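Local coordinates for protein Glucanase/chitosanase (Paenibacillus fukuinensis, PDB 4ZY9) that recognises chitosan through this CBM32 carbohydrate-binding module, one part of a larger enzyme that probably hydrolyses chitosan and beta-glucan, at residues N61-W67 against G101-F107. The protein carries 1 engineered substitution. Where two conformers were deposited one is given. Residues are numbered along the deposited sequence.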
ATOM      1  N   ASN A  61       4.486   6.834 -10.890  1.00  5.65           N
ATOM      2  CA  ASN A  61       5.542   7.610 -10.315  1.00  6.12           C
ATOM      3  C   ASN A  61       5.257   8.119  -8.941  1.00  5.24           C
ATOM      4  O   ASN A  61       6.053   8.889  -8.374  1.00  6.35           O
ATOM      5  CB  ASN A  61       5.932   8.723 -11.253  1.00  6.22           C
ATOM      6  CG  ASN A  61       4.858   9.779 -11.345  1.00  7.41           C
ATOM      7  OD1 ASN A  61       3.808   9.738 -10.794  1.00  7.69           O
ATOM      8  ND2 ASN A  61       5.179  10.840 -12.138  1.00 12.00           N
ATOM      9  N   ARG A  62       4.096   7.785  -8.323  1.00  5.14           N
ATOM     10  CA  ARG A  62       3.739   8.406  -7.049  1.00  4.68           C
ATOM     11  C   ARG A  62       2.783   7.490  -6.273  1.00  4.61           C
ATOM     12  O   ARG A  62       1.892   6.884  -6.898  1.00  4.40           O
ATOM     13  CB  ARG A  62       3.165   9.784  -7.269  1.00  5.10           C
ATOM     14  CG  ARG A  62       2.472  10.379  -6.137  1.00  5.19           C
ATOM     15  CD  ARG A  62       1.754  11.739  -6.410  1.00  5.82           C
ATOM     16  NE  ARG A  62       0.990  12.246  -5.293  1.00  5.79           N
ATOM     17  CZ  ARG A  62      -0.222  12.779  -5.421  1.00  6.67           C
ATOM     18  NH1 ARG A  62      -0.778  13.023  -6.580  1.00  6.26           N
ATOM     19  NH2 ARG A  62      -0.872  13.157  -4.300  1.00  6.91           N
ATOM     20  N   VAL A  63       2.959   7.434  -4.974  1.00  4.53           N
ATOM     21  CA  VAL A  63       2.020   6.726  -4.104  0.80  5.31           C
ATOM     22  C   VAL A  63       1.684   7.624  -2.958  1.00  5.20           C
ATOM     23  O   VAL A  63       2.574   8.287  -2.352  1.00  6.16           O
ATOM     24  CB  VAL A  63       2.658   5.447  -3.505  0.80  5.36           C
ATOM     25  CG1 VAL A  63       1.839   4.826  -2.391  0.80  6.00           C
ATOM     26  CG2 VAL A  63       2.799   4.395  -4.568  0.80  4.93           C
ATOM     27  N   LYS A  64       0.391   7.727  -2.638  1.00  4.79           N
ATOM     28  CA  LYS A  64      -0.071   8.437  -1.434  1.00  5.02           C
ATOM     29  C   LYS A  64      -0.714   7.464  -0.465  1.00  4.77           C
ATOM     30  O   LYS A  64      -1.633   6.673  -0.835  1.00  6.64           O
ATOM     31  CB  LYS A  64      -1.014   9.568  -1.801  1.00  6.00           C
ATOM     32  CG  LYS A  64      -1.383  10.395  -0.602  1.00  8.45           C
ATOM     33  CD  LYS A  64      -2.424  11.527  -1.029  1.00 11.82           C
ATOM     34  CE  LYS A  64      -3.261  12.084   0.110  1.00 15.74           C
ATOM     35  NZ  LYS A  64      -4.535  12.830  -0.085  1.00 20.08           N
ATOM     36  N   LEU A  65      -0.278   7.475   0.758  1.00  4.88           N
ATOM     37  CA  LEU A  65      -0.804   6.663   1.874  1.00  5.13           C
ATOM     38  C   LEU A  65      -1.502   7.518   2.899  1.00  4.89           C
ATOM     39  O   LEU A  65      -0.880   8.550   3.362  1.00  7.16           O
ATOM     40  CB  LEU A  65       0.255   5.894   2.522  1.00  5.85           C
ATOM     41  CG  LEU A  65       1.124   4.989   1.604  1.00  6.17           C
ATOM     42  CD1 LEU A  65       2.238   4.331   2.373  1.00  6.73           C
ATOM     43  CD2 LEU A  65       0.289   3.896   0.948  1.00  7.05           C
ATOM     44  N   ASN A  66      -2.706   7.203   3.287  1.00  5.60           N
ATOM     45  CA  ASN A  66      -3.374   7.852   4.395  0.50  4.95           C
ATOM     46  C   ASN A  66      -3.516   6.859   5.515  1.00  4.97           C
ATOM     47  O   ASN A  66      -4.384   5.961   5.466  1.00  4.81           O
ATOM     48  CB  ASN A  66      -4.714   8.368   3.954  0.50  4.92           C
ATOM     49  CG  ASN A  66      -5.509   9.023   5.108  0.50  5.21           C
ATOM     50  OD1 ASN A  66      -5.035   9.194   6.159  0.50  4.74           O
ATOM     51  ND2 ASN A  66      -6.719   9.494   4.744  0.50  5.97           N
ATOM     52  N   TRP A  67      -2.588   6.902   6.444  1.00  5.18           N
ATOM     53  CA  TRP A  67      -2.550   5.981   7.566  1.00  5.39           C
ATOM     54  C   TRP A  67      -3.556   6.154   8.605  1.00  5.37           C
ATOM     55  O   TRP A  67      -3.868   7.323   8.969  1.00  6.62           O
ATOM     56  CB  TRP A  67      -1.173   6.073   8.213  1.00  5.50           C
ATOM     57  CG  TRP A  67       0.017   5.627   7.394  1.00  6.03           C
ATOM     58  CD1 TRP A  67       0.896   6.378   6.781  1.00  5.76           C
ATOM     59  CD2 TRP A  67       0.461   4.271   7.218  1.00  5.03           C
ATOM     60  NE1 TRP A  67       1.843   5.624   6.167  1.00  6.01           N
ATOM     61  CE2 TRP A  67       1.550   4.310   6.392  1.00  5.10           C
ATOM     62  CE3 TRP A  67      -0.028   2.979   7.565  1.00  5.24           C
ATOM     63  CZ2 TRP A  67       2.273   3.140   6.050  1.00  5.48           C
ATOM     64  CZ3 TRP A  67       0.679   1.886   7.244  1.00  5.46           C
ATOM     65  CH2 TRP A  67       1.771   1.943   6.455  1.00  5.94           C
ATOM     66  N   GLY A 101       0.070   9.453   9.528  1.00  7.17           N
ATOM     67  CA  GLY A 101      -0.707  10.471   8.858  1.00  8.01           C
ATOM     68  C   GLY A 101      -0.749  10.301   7.394  1.00  7.94           C
ATOM     69  O   GLY A 101      -0.924   9.184   6.894  1.00  9.62           O
ATOM     70  N   ILE A 102      -0.524  11.369   6.622  1.00  7.26           N
ATOM     71  CA  ILE A 102      -0.376  11.217   5.154  1.00  6.79           C
ATOM     72  C   ILE A 102       1.063  11.082   4.826  1.00  6.40           C
ATOM     73  O   ILE A 102       1.929  11.877   5.431  1.00  7.61           O
ATOM     74  CB  ILE A 102      -0.979  12.495   4.462  1.00  8.17           C
ATOM     75  CG1 ILE A 102      -2.464  12.604   4.782  1.00 10.93           C
ATOM     76  CG2 ILE A 102      -0.686  12.469   3.016  1.00  8.35           C
ATOM     77  CD1 ILE A 102      -3.141  13.921   4.479  1.00 13.90           C
ATOM     78  N   ASP A 103       1.422  10.119   3.986  1.00  6.08           N
ATOM     79  CA  ASP A 103       2.739   9.963   3.382  1.00  6.36           C
ATOM     80  C   ASP A 103       2.529  10.096   1.932  1.00  6.22           C
ATOM     81  O   ASP A 103       1.613   9.453   1.392  1.00  9.34           O
ATOM     82  CB  ASP A 103       3.380   8.646   3.708  1.00  6.19           C
ATOM     83  CG  ASP A 103       3.834   8.538   5.138  1.00  6.54           C
ATOM     84  OD1 ASP A 103       3.859   9.559   5.881  1.00  8.38           O
ATOM     85  OD2 ASP A 103       4.110   7.348   5.517  1.00  6.45           O
ATOM     86  N   ASP A 104       3.244  10.890   1.198  1.00  6.49           N
ATOM     87  CA  ASP A 104       3.026  11.074  -0.259  1.00  6.37           C
ATOM     88  C   ASP A 104       4.396  11.042  -0.903  1.00  6.86           C
ATOM     89  O   ASP A 104       5.249  11.936  -0.504  1.00  8.11           O
ATOM     90  CB  ASP A 104       2.218  12.345  -0.478  1.00  7.14           C
ATOM     91  CG  ASP A 104       1.694  12.497  -1.863  1.00  7.09           C
ATOM     92  OD1 ASP A 104       2.179  11.883  -2.799  1.00  8.07           O
ATOM     93  OD2 ASP A 104       0.883  13.371  -2.041  1.00  8.25           O
ATOM     94  N   ILE A 105       4.677  10.102  -1.760  1.00  6.40           N
ATOM     95  CA  ILE A 105       5.988   9.779  -2.264  1.00  7.37           C
ATOM     96  C   ILE A 105       6.008   9.756  -3.733  1.00  5.88           C
ATOM     97  O   ILE A 105       5.194   9.104  -4.355  1.00  6.10           O
ATOM     98  CB  ILE A 105       6.456   8.385  -1.750  1.00 10.42           C
ATOM     99  CG1 ILE A 105       6.331   8.253  -0.224  1.00 11.88           C
ATOM    100  CG2 ILE A 105       7.836   8.027  -2.267  1.00 13.63           C
ATOM    101  CD1 ILE A 105       5.612   7.016   0.237  1.00 13.03           C
ATOM    102  N   THR A 106       6.959  10.505  -4.342  1.00  6.96           N
ATOM    103  CA  THR A 106       7.169  10.532  -5.776  1.00  7.19           C
ATOM    104  C   THR A 106       8.550   9.888  -6.133  1.00  7.47           C
ATOM    105  O   THR A 106       9.506  10.101  -5.345  1.00  8.85           O
ATOM    106  CB  THR A 106       7.031  11.986  -6.273  1.00  8.40           C
ATOM    107  OG1 THR A 106       5.655  12.365  -6.201  1.00  8.35           O
ATOM    108  CG2 THR A 106       7.402  12.086  -7.724  1.00  8.93           C
ATOM    109  N   PHE A 107       8.596   9.155  -7.176  1.00  8.23           N
ATOM    110  CA  PHE A 107       9.796   8.418  -7.598  1.00  7.19           C
ATOM    111  C   PHE A 107       9.932   8.482  -9.102  1.00  7.09           C
ATOM    112  O   PHE A 107       9.022   8.870  -9.796  1.00  7.33           O
ATOM    113  CB  PHE A 107       9.814   6.983  -7.049  1.00  7.74           C
ATOM    114  CG  PHE A 107       8.497   6.250  -7.130  1.00  6.74           C
ATOM    115  CD1 PHE A 107       7.585   6.339  -6.155  1.00  7.19           C
ATOM    116  CD2 PHE A 107       8.227   5.575  -8.257  1.00  6.15           C
ATOM    117  CE1 PHE A 107       6.401   5.653  -6.294  1.00  7.01           C
ATOM    118  CE2 PHE A 107       7.031   4.889  -8.388  1.00  7.47           C
ATOM    119  CZ  PHE A 107       6.105   5.002  -7.410  1.00  6.96           C
TER
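An aspartate on the inward-facing side of the sheet ties a tryptophan across the strand pair: W67 NE1 donates to D103 OD2 at 2.9 Å (N-H...O 147°), which Y75 OH also hydrogen-bonds. The strands run antiparallel, axes 168° and 4.6 Å apart. V63–I105 (V63 N to I105 O 2.9 Å, I105 N to V63 O 2.8 Å) and L65–D103 (L65 N to D103 O 2.8 Å, D103 N to L65 O 2.9 Å) are reciprocally hydrogen-bonded pairs. W67 N to G101 O (2.9 Å) and F107 N to N61 O (2.8 Å) extend the pairing. This is edge pairing within a beta-sandwich of galactose-binding-domain type: V63, L65 and I105 point into the core against I77 and Y75 of the opposing sheet, and strand 129-136 flanks 61-67, where N61 and R62 form a classic bulge opposite Y136. On the other face, R62 and D104 make a two-pronged salt bridge, NE to OD1 2.8 Å and NH2 to OD2 2.9 Å, and the guanidinium makes a cation-pi contact with Y136.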